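Local coordinates for protein response regulator ChrA (Corynebacterium diphtheriae, PDB 4YN8) that probably binds DNA to regulate transcription, as the response regulator of a haem-sensing two-component system, at residues A[75-80]-A[95-100]; A[139-144]-A[182-187]. The protein carries 1 engineered substitution. One frame throughout, in Å; residues are numbered along the deposited sequence.

Contact 1. Residues A[75-80]-A[95-100]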
ATOM      1  N   PRO A  75     -16.299   0.904 -15.742  1.00 12.37           N
ATOM      2  CA  PRO A  75     -16.862  -0.222 -14.998  1.00 11.12           C
ATOM      3  C   PRO A  75     -16.253  -0.331 -13.617  1.00 10.14           C
ATOM      4  O   PRO A  75     -15.222   0.258 -13.374  1.00  9.02           O
ATOM      5  CB  PRO A  75     -16.502  -1.446 -15.829  1.00 11.53           C
ATOM      6  CG  PRO A  75     -15.427  -1.009 -16.740  1.00 11.45           C
ATOM      7  CD  PRO A  75     -15.476   0.496 -16.898  1.00 12.18           C
ATOM      8  N   PRO A  76     -16.936  -1.021 -12.714  1.00  9.63           N
ATOM      9  CA  PRO A  76     -16.413  -1.221 -11.371  1.00  8.86           C
ATOM     10  C   PRO A  76     -15.223  -2.157 -11.411  1.00  8.34           C
ATOM     11  O   PRO A  76     -15.086  -2.972 -12.322  1.00  8.41           O
ATOM     12  CB  PRO A  76     -17.589  -1.867 -10.643  1.00  8.81           C
ATOM     13  CG  PRO A  76     -18.332  -2.606 -11.658  1.00  9.48           C
ATOM     14  CD  PRO A  76     -18.226  -1.711 -12.893  1.00  9.53           C
ATOM     15  N   VAL A  77     -14.352  -2.008 -10.412  1.00  7.77           N
ATOM     16  CA  VAL A  77     -13.046  -2.668 -10.347  1.00  7.36           C
ATOM     17  C   VAL A  77     -12.949  -3.560  -9.107  1.00  7.30           C
ATOM     18  O   VAL A  77     -13.367  -3.150  -8.008  1.00  7.91           O
ATOM     19  CB  VAL A  77     -11.935  -1.642 -10.266  1.00  7.17           C
ATOM     20  CG1 VAL A  77     -10.547  -2.268 -10.076  1.00  7.63           C
ATOM     21  CG2 VAL A  77     -12.015  -0.737 -11.490  1.00  7.81           C
ATOM     22  N   LEU A  78     -12.473  -4.783  -9.317  1.00  7.06           N
ATOM     23  CA  LEU A  78     -12.080  -5.667  -8.244  1.00  7.53           C
ATOM     24  C   LEU A  78     -10.559  -5.726  -8.252  1.00  7.29           C
ATOM     25  O   LEU A  78      -9.956  -6.166  -9.248  1.00  7.18           O
ATOM     26  CB  LEU A  78     -12.700  -7.072  -8.439  1.00  7.59           C
ATOM     27  CG  LEU A  78     -12.146  -8.200  -7.582  1.00  8.08           C
ATOM     28  CD1 LEU A  78     -12.482  -7.831  -6.122  1.00  8.21           C
ATOM     29  CD2 LEU A  78     -12.815  -9.494  -8.021  1.00  8.51           C
ATOM     30  N   ILE A  79      -9.912  -5.291  -7.150  1.00  7.44           N
ATOM     31  CA  ILE A  79      -8.468  -5.360  -7.018  1.00  8.04           C
ATOM     32  C   ILE A  79      -8.092  -6.646  -6.311  1.00  8.79           C
ATOM     33  O   ILE A  79      -8.660  -6.980  -5.250  1.00  9.06           O
ATOM     34  CB  ILE A  79      -7.916  -4.164  -6.208  1.00  8.56           C
ATOM     35  CG1 ILE A  79      -8.056  -2.905  -7.027  1.00  8.76           C
ATOM     36  CG2 ILE A  79      -6.477  -4.388  -5.784  1.00  8.79           C
ATOM     37  CD1 ILE A  79      -7.668  -1.627  -6.258  1.00 10.02           C
ATOM     38  N   LEU A  80      -7.152  -7.347  -6.931  1.00  9.27           N
ATOM     39  CA  LEU A  80      -6.563  -8.586  -6.383  1.00  9.81           C
ATOM     40  C   LEU A  80      -5.150  -8.350  -5.945  1.00 10.44           C
ATOM     41  O   LEU A  80      -4.348  -7.702  -6.630  1.00 11.90           O
ATOM     42  CB  LEU A  80      -6.596  -9.705  -7.371  1.00 10.77           C
ATOM     43  CG  LEU A  80      -7.949 -10.101  -7.966  1.00 10.71           C
ATOM     44  CD1 LEU A  80      -7.840 -11.263  -8.950  1.00 11.31           C
ATOM     45  CD2 LEU A  80      -8.999 -10.397  -6.938  1.00 10.95           C
ATOM     46  N   ALA A  95      -7.661   4.037  -2.948  1.00 10.02           N
ATOM     47  CA  ALA A  95      -8.236   4.313  -4.271  1.00 10.58           C
ATOM     48  C   ALA A  95      -9.711   4.019  -4.351  1.00 10.13           C
ATOM     49  O   ALA A  95     -10.396   4.495  -5.288  1.00 11.70           O
ATOM     50  CB  ALA A  95      -7.473   3.591  -5.347  1.00 10.59           C
ATOM     51  N   GLY A  96     -10.248   3.226  -3.428  1.00  8.76           N
ATOM     52  CA  GLY A  96     -11.686   2.994  -3.404  1.00  8.35           C
ATOM     53  C   GLY A  96     -12.282   2.178  -4.520  1.00  8.28           C
ATOM     54  O   GLY A  96     -13.387   2.498  -5.062  1.00  8.99           O
ATOM     55  N   ALA A  97     -11.600   1.097  -4.890  1.00  8.31           N
ATOM     56  CA  ALA A  97     -12.190   0.121  -5.790  1.00  9.22           C
ATOM     57  C   ALA A  97     -13.448  -0.469  -5.157  1.00  9.92           C
ATOM     58  O   ALA A  97     -13.545  -0.560  -3.948  1.00  9.91           O
ATOM     59  CB  ALA A  97     -11.212  -0.982  -6.062  1.00  8.68           C
ATOM     60  N   MET A  98     -14.373  -0.891  -5.996  1.00  9.95           N
ATOM     61  CA  MET A  98     -15.595  -1.559  -5.555  1.00 10.68           C
ATOM     62  C   MET A  98     -15.262  -2.758  -4.682  1.00 10.34           C
ATOM     63  O   MET A  98     -15.853  -2.904  -3.591  1.00 11.89           O
ATOM     64  CB  MET A  98     -16.451  -1.956  -6.742  1.00 11.44           C
ATOM     65  CG  MET A  98     -17.785  -2.583  -6.450  1.00 13.28           C
ATOM     66  SD  MET A  98     -18.921  -1.505  -5.536  1.00 16.18           S
ATOM     67  CE  MET A  98     -19.005  -0.088  -6.574  1.00 18.65           C
ATOM     68  N   GLY A  99     -14.307  -3.589  -5.127  1.00  9.42           N
ATOM     69  CA  GLY A  99     -13.936  -4.778  -4.353  1.00  8.89           C
ATOM     70  C   GLY A  99     -12.459  -5.006  -4.218  1.00  8.12           C
ATOM     71  O   GLY A  99     -11.662  -4.507  -5.027  1.00  7.31           O
ATOM     72  N   TYR A 100     -12.106  -5.787  -3.201  1.00  8.22           N
ATOM     73  CA  TYR A 100     -10.730  -6.169  -2.910  1.00  8.33           C
ATOM     74  C   TYR A 100     -10.796  -7.643  -2.485  1.00  9.39           C
ATOM     75  O   TYR A 100     -11.684  -8.028  -1.707  1.00 11.49           O
ATOM     76  CB  TYR A 100     -10.149  -5.379  -1.715  1.00  8.52           C
ATOM     77  CG  TYR A 100     -10.001  -3.912  -1.984  1.00  8.15           C
ATOM     78  CD1 TYR A 100     -11.063  -3.034  -1.833  1.00  8.56           C
ATOM     79  CD2 TYR A 100      -8.836  -3.445  -2.467  1.00  8.14           C
ATOM     80  CE1 TYR A 100     -10.947  -1.719  -2.195  1.00  8.82           C
ATOM     81  CE2 TYR A 100      -8.657  -2.091  -2.753  1.00  8.05           C
ATOM     82  CZ  TYR A 100      -9.730  -1.259  -2.644  1.00  8.50           C
ATOM     83  OH  TYR A 100      -9.561   0.049  -2.988  1.00  9.67           O
TER
HETATM   84  O   HOH W   1     -14.505   0.443  -8.746  1.00 10.22           O
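Strands 77-81 and 99-102 lie side by side and parallel in the central sheet of the receiver domain. With helix 89-94 between them they form a beta-alpha-beta crossover. Two backbone bonds run through Gly-99, and Ile-79 also pairs with Leu-101 further along. Gly-99 N donates almost straight to Val-77 O (3.1 Å, 165°), in the plane of that carbonyl. Ile-79 N donates to Gly-99 O at 2.9 Å, from above the carbonyl plane.

Packing is tightest at Gly-99 and at Ile-79. Leu-78 holds CG anti to its backbone N (chi1 167°). Gly-99 has no side chain, and Leu-78 CD1 rests on its backbone, 3.4 Å from Gly-99 C. On the other face Ile-79 and Tyr-100 run alongside each other in the same direction. Ile-79 CG1 and Tyr-100 CG are both anti to the carbonyl carbon, beside the backbone N. Ile-79 CD1 thus reaches Tyr-100 CE2 (3.7 Å) obliquely and also meets Ala-97 CB at 3.6 Å. Ala-97 N donates to Tyr-100 OH at 3.0 Å, and this OH is also bonded to Ala-92 O. These bonds fix the far end of the ring against the turn after helix 89-94.

The contact loosens at Pro-76 and Met-98. Their side chains meet CB to CB, 4.1 Å apart, and the bent thioether chain of Met-98 leads away. A water accepts from both Val-77 N and Met-98 N (3.1 Å from the latter) and so bridges the two segments. Arg-122 takes the carbonyls of Ala-97 and Met-98.

Strand 50-53 pairs with the far edge of strand 77-81. Leu-78 faces Ala-113, Val-114 and Thr-117 of helix 107-119, while Val-77, Ile-79 and Ala-97 meet Thr-66 of helix 62-72 on the other side.

Contact 2. Residues A[139-144]-A[182-187]. With SO4 (sulfate ion), chain D.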
ATOM      1  N   PRO A 139       5.266  -1.440  14.844  1.00 24.02           N
ATOM      2  CA  PRO A 139       5.737  -0.904  16.130  1.00 26.18           C
ATOM      3  C   PRO A 139       7.137  -0.420  15.934  1.00 31.44           C
ATOM      4  O   PRO A 139       7.902  -1.028  15.162  1.00 30.05           O
ATOM      5  CB  PRO A 139       5.683  -2.103  17.051  1.00 28.62           C
ATOM      6  CG  PRO A 139       4.663  -3.008  16.397  1.00 28.32           C
ATOM      7  CD  PRO A 139       5.012  -2.875  14.953  1.00 26.04           C
ATOM      8  N   ARG A 140       7.452   0.729  16.510  1.00 29.68           N
ATOM      9  CA  ARG A 140       8.741   1.366  16.245  1.00 28.30           C
ATOM     10  C   ARG A 140       9.591   1.153  17.467  1.00 22.67           C
ATOM     11  O   ARG A 140       9.090   0.853  18.559  1.00 20.29           O
ATOM     12  CB  ARG A 140       8.576   2.841  15.870  1.00 33.47           C
ATOM     13  CG  ARG A 140       8.250   3.104  14.392  1.00 39.27           C
ATOM     14  CD  ARG A 140       8.605   4.547  13.929  1.00 40.50           C
ATOM     15  NE  ARG A 140       9.993   4.711  13.436  1.00 44.93           N
ATOM     16  CZ  ARG A 140      10.526   5.859  12.990  1.00 44.99           C
ATOM     17  NH1 ARG A 140       9.808   6.984  12.989  1.00 47.31           N
ATOM     18  NH2 ARG A 140      11.795   5.897  12.553  1.00 45.33           N
ATOM     19  N   GLN A 141      10.906   1.139  17.258  1.00 23.25           N
ATOM     20  CA  GLN A 141      11.820   0.852  18.352  1.00 22.32           C
ATOM     21  C   GLN A 141      12.014   2.086  19.257  1.00 17.56           C
ATOM     22  O   GLN A 141      11.849   3.199  18.834  1.00 18.51           O
ATOM     23  CB  GLN A 141      13.204   0.447  17.788  1.00 25.74           C
ATOM     24  CG  GLN A 141      13.875   1.577  17.046  1.00 34.02           C
ATOM     25  CD  GLN A 141      15.254   1.216  16.476  1.00 43.44           C
ATOM     26  OE1 GLN A 141      15.783   0.114  16.703  1.00 49.01           O
ATOM     27  NE2 GLN A 141      15.837   2.159  15.717  1.00 48.14           N
ATOM     28  N   ALA A 142      12.431   1.849  20.471  1.00 16.33           N
ATOM     29  CA  ALA A 142      12.689   2.931  21.408  1.00 16.55           C
ATOM     30  C   ALA A 142      13.871   3.719  20.917  1.00 15.61           C
ATOM     31  O   ALA A 142      14.682   3.217  20.127  1.00 16.20           O
ATOM     32  CB  ALA A 142      12.992   2.355  22.742  1.00 17.26           C
ATOM     33  N   LEU A 143      14.001   4.947  21.378  1.00 14.21           N
ATOM     34  CA  LEU A 143      15.244   5.673  21.161  1.00 14.51           C
ATOM     35  C   LEU A 143      16.379   4.868  21.798  1.00 13.41           C
ATOM     36  O   LEU A 143      16.239   4.258  22.869  1.00 13.27           O
ATOM     37  CB  LEU A 143      15.133   7.053  21.804  1.00 15.96           C
ATOM     38  CG  LEU A 143      14.340   8.100  21.029  1.00 19.40           C
ATOM     39  CD1 LEU A 143      14.595   9.447  21.625  1.00 23.54           C
ATOM     40  CD2 LEU A 143      14.799   8.168  19.613  1.00 21.13           C
ATOM     41  N   SER A 144      17.547   4.869  21.166  1.00 13.17           N
ATOM     42  CA  SER A 144      18.663   4.140  21.713  1.00 13.17           C
ATOM     43  C   SER A 144      19.401   4.988  22.782  1.00 13.29           C
ATOM     44  O   SER A 144      19.232   6.200  22.877  1.00 12.19           O
ATOM     45  CB  SER A 144      19.666   3.913  20.577  1.00 13.18           C
ATOM     46  OG  SER A 144      20.235   5.151  20.145  1.00 13.10           O
ATOM     47  N   TYR A 182      14.778  13.240  15.074  1.00 14.70           N
ATOM     48  CA  TYR A 182      13.732  14.198  14.696  1.00 16.85           C
ATOM     49  C   TYR A 182      12.559  13.475  14.090  1.00 18.12           C
ATOM     50  O   TYR A 182      11.391  13.809  14.331  1.00 18.62           O
ATOM     51  CB  TYR A 182      14.277  15.214  13.678  1.00 17.88           C
ATOM     52  CG  TYR A 182      15.298  16.205  14.186  1.00 17.81           C
ATOM     53  CD1 TYR A 182      15.696  16.249  15.516  1.00 16.71           C
ATOM     54  CD2 TYR A 182      15.877  17.111  13.320  1.00 18.60           C
ATOM     55  CE1 TYR A 182      16.661  17.152  15.944  1.00 17.90           C
ATOM     56  CE2 TYR A 182      16.805  18.017  13.750  1.00 19.34           C
ATOM     57  CZ  TYR A 182      17.219  18.015  15.050  1.00 18.65           C
ATOM     58  OH  TYR A 182      18.178  18.912  15.452  1.00 18.86           O
ATOM     59  N   SER A 183      12.855  12.453  13.307  1.00 19.24           N
ATOM     60  CA  SER A 183      11.790  11.633  12.722  1.00 22.47           C
ATOM     61  C   SER A 183      10.966  10.923  13.830  1.00 20.88           C
ATOM     62  O   SER A 183       9.739  11.007  13.829  1.00 19.64           O
ATOM     63  CB  SER A 183      12.377  10.687  11.672  1.00 25.51           C
ATOM     64  OG  SER A 183      11.539   9.567  11.472  1.00 30.34           O
ATOM     65  N   LYS A 184      11.625  10.307  14.803  1.00 18.08           N
ATOM     66  CA  LYS A 184      10.967   9.623  15.915  0.50 18.52           C
ATOM     67  C   LYS A 184      10.127  10.565  16.780  1.00 17.58           C
ATOM     68  O   LYS A 184       9.080  10.161  17.318  1.00 16.41           O
ATOM     69  CB  LYS A 184      11.996   8.935  16.822  0.50 17.93           C
ATOM     70  CG  LYS A 184      12.916   7.948  16.121  0.50 19.27           C
ATOM     71  CD  LYS A 184      12.196   6.669  15.839  0.50 20.07           C
ATOM     72  CE  LYS A 184      12.207   5.793  17.072  0.50 20.67           C
ATOM     73  NZ  LYS A 184      11.152   4.766  16.936  0.50 20.97           N
ATOM     74  N   LEU A 185      10.622  11.778  16.953  1.00 15.88           N
ATOM     75  CA  LEU A 185       9.959  12.815  17.778  1.00 17.73           C
ATOM     76  C   LEU A 185       8.879  13.605  17.047  1.00 19.45           C
ATOM     77  O   LEU A 185       8.142  14.358  17.675  1.00 21.61           O
ATOM     78  CB  LEU A 185      11.008  13.768  18.361  1.00 16.19           C
ATOM     79  CG  LEU A 185      11.981  13.087  19.331  1.00 16.42           C
ATOM     80  CD1 LEU A 185      12.933  14.140  19.882  1.00 16.17           C
ATOM     81  CD2 LEU A 185      11.275  12.388  20.467  1.00 17.86           C
ATOM     82  N   GLY A 186       8.821  13.493  15.721  1.00 19.99           N
ATOM     83  CA  GLY A 186       7.859  14.270  14.935  1.00 22.55           C
ATOM     84  C   GLY A 186       8.198  15.728  14.795  1.00 22.64           C
ATOM     85  O   GLY A 186       7.301  16.582  14.782  1.00 25.24           O
ATOM     86  N   VAL A 187       9.490  16.071  14.723  1.00 20.33           N
ATOM     87  CA  VAL A 187       9.914  17.474  14.700  1.00 19.76           C
ATOM     88  C   VAL A 187      10.927  17.644  13.596  1.00 19.48           C
ATOM     89  O   VAL A 187      11.343  16.660  12.989  1.00 18.80           O
ATOM     90  CB  VAL A 187      10.546  17.913  16.045  1.00 20.38           C
ATOM     91  CG1 VAL A 187       9.567  17.672  17.191  1.00 21.14           C
ATOM     92  CG2 VAL A 187      11.838  17.153  16.320  1.00 19.14           C
TER
HETATM   93  S   SO4 D 202      18.883  21.721  13.439  1.00 34.33           S
HETATM   94  O1  SO4 D 202      19.564  20.563  14.087  1.00 38.96           O
HETATM   95  O2  SO4 D 202      19.845  22.704  12.956  1.00 38.58           O
HETATM   96  O3  SO4 D 202      18.171  21.013  12.378  1.00 39.32           O
HETATM   97  O4  SO4 D 202      17.971  22.500  14.281  1.00 33.27           O
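Residues 139-144 run as an irregular loop with extended backbone angles past the last turn of helix 171-185, with CA atoms no nearer than 7.8 Å (Leu-143 to Lys-184). The site belongs to the LuxR-type helix-turn-helix domain. The loop leads to Ser-144, the N-cap of helix 145-155. Helix 171-185 ends in a Schellman motif: Gly-186 has positive phi, Val-187 N bonds back to Tyr-182 O, and Gly-186 N to Ser-183 O.

Side chains bridge the gap, and Lys-184 carries most of the contact. Its chain bends at chi2 and chi3. The Leu-143 and Lys-184 side chains run past each other in opposite directions, with Leu-143 CD2 4.0 Å from both Lys-184 CB and Lys-184 CG. Leu-143 also packs on Ile-148 and Leu-151 of helix 145-155. Further out, Lys-184 CD sits over the centre of one face of the Arg-140 guanidinium. The two cationic chains meet tip to tip, with Arg-140 NE 3.7 Å from Lys-184 NZ. This closeness of like charges should cost energy, which the carbonyl of Gln-141 may partly offset. At the guanidinium edge, Arg-140 NH1 makes a weak bond to Ser-183 OG, long at 3.5 Å but straight. On another side of the helix, Tyr-182 OH donates to a sulfate that Arg-190 N also holds. The shortest link between the segments is Lys-184 NZ to Gln-141 O, 2.6 Å, in the carbonyl plane.

Contact 1 lies wholly earlier in the chain, in the receiver domain; contact 2 comes later, in the helix-turn-helix domain. Their centres are 35 Å apart and their nearest atoms about 22 Å, on opposite sides of the chain's centre, so the two do not touch. Contact 1 is buried sheet packing; contact 2 is a surface contact of polar chains and one leucine. In contact 1 the Ile-79 side chain is about 7 Å from that of Asp-54, which binds magnesium with Asp-12 and His-14. The Pro-76 side chain is about 5 Å from a bound magnesium, the Leu-143 side chain of contact 2 about 12 Å from one. Helix 126-136 directly precedes the loop of contact 2.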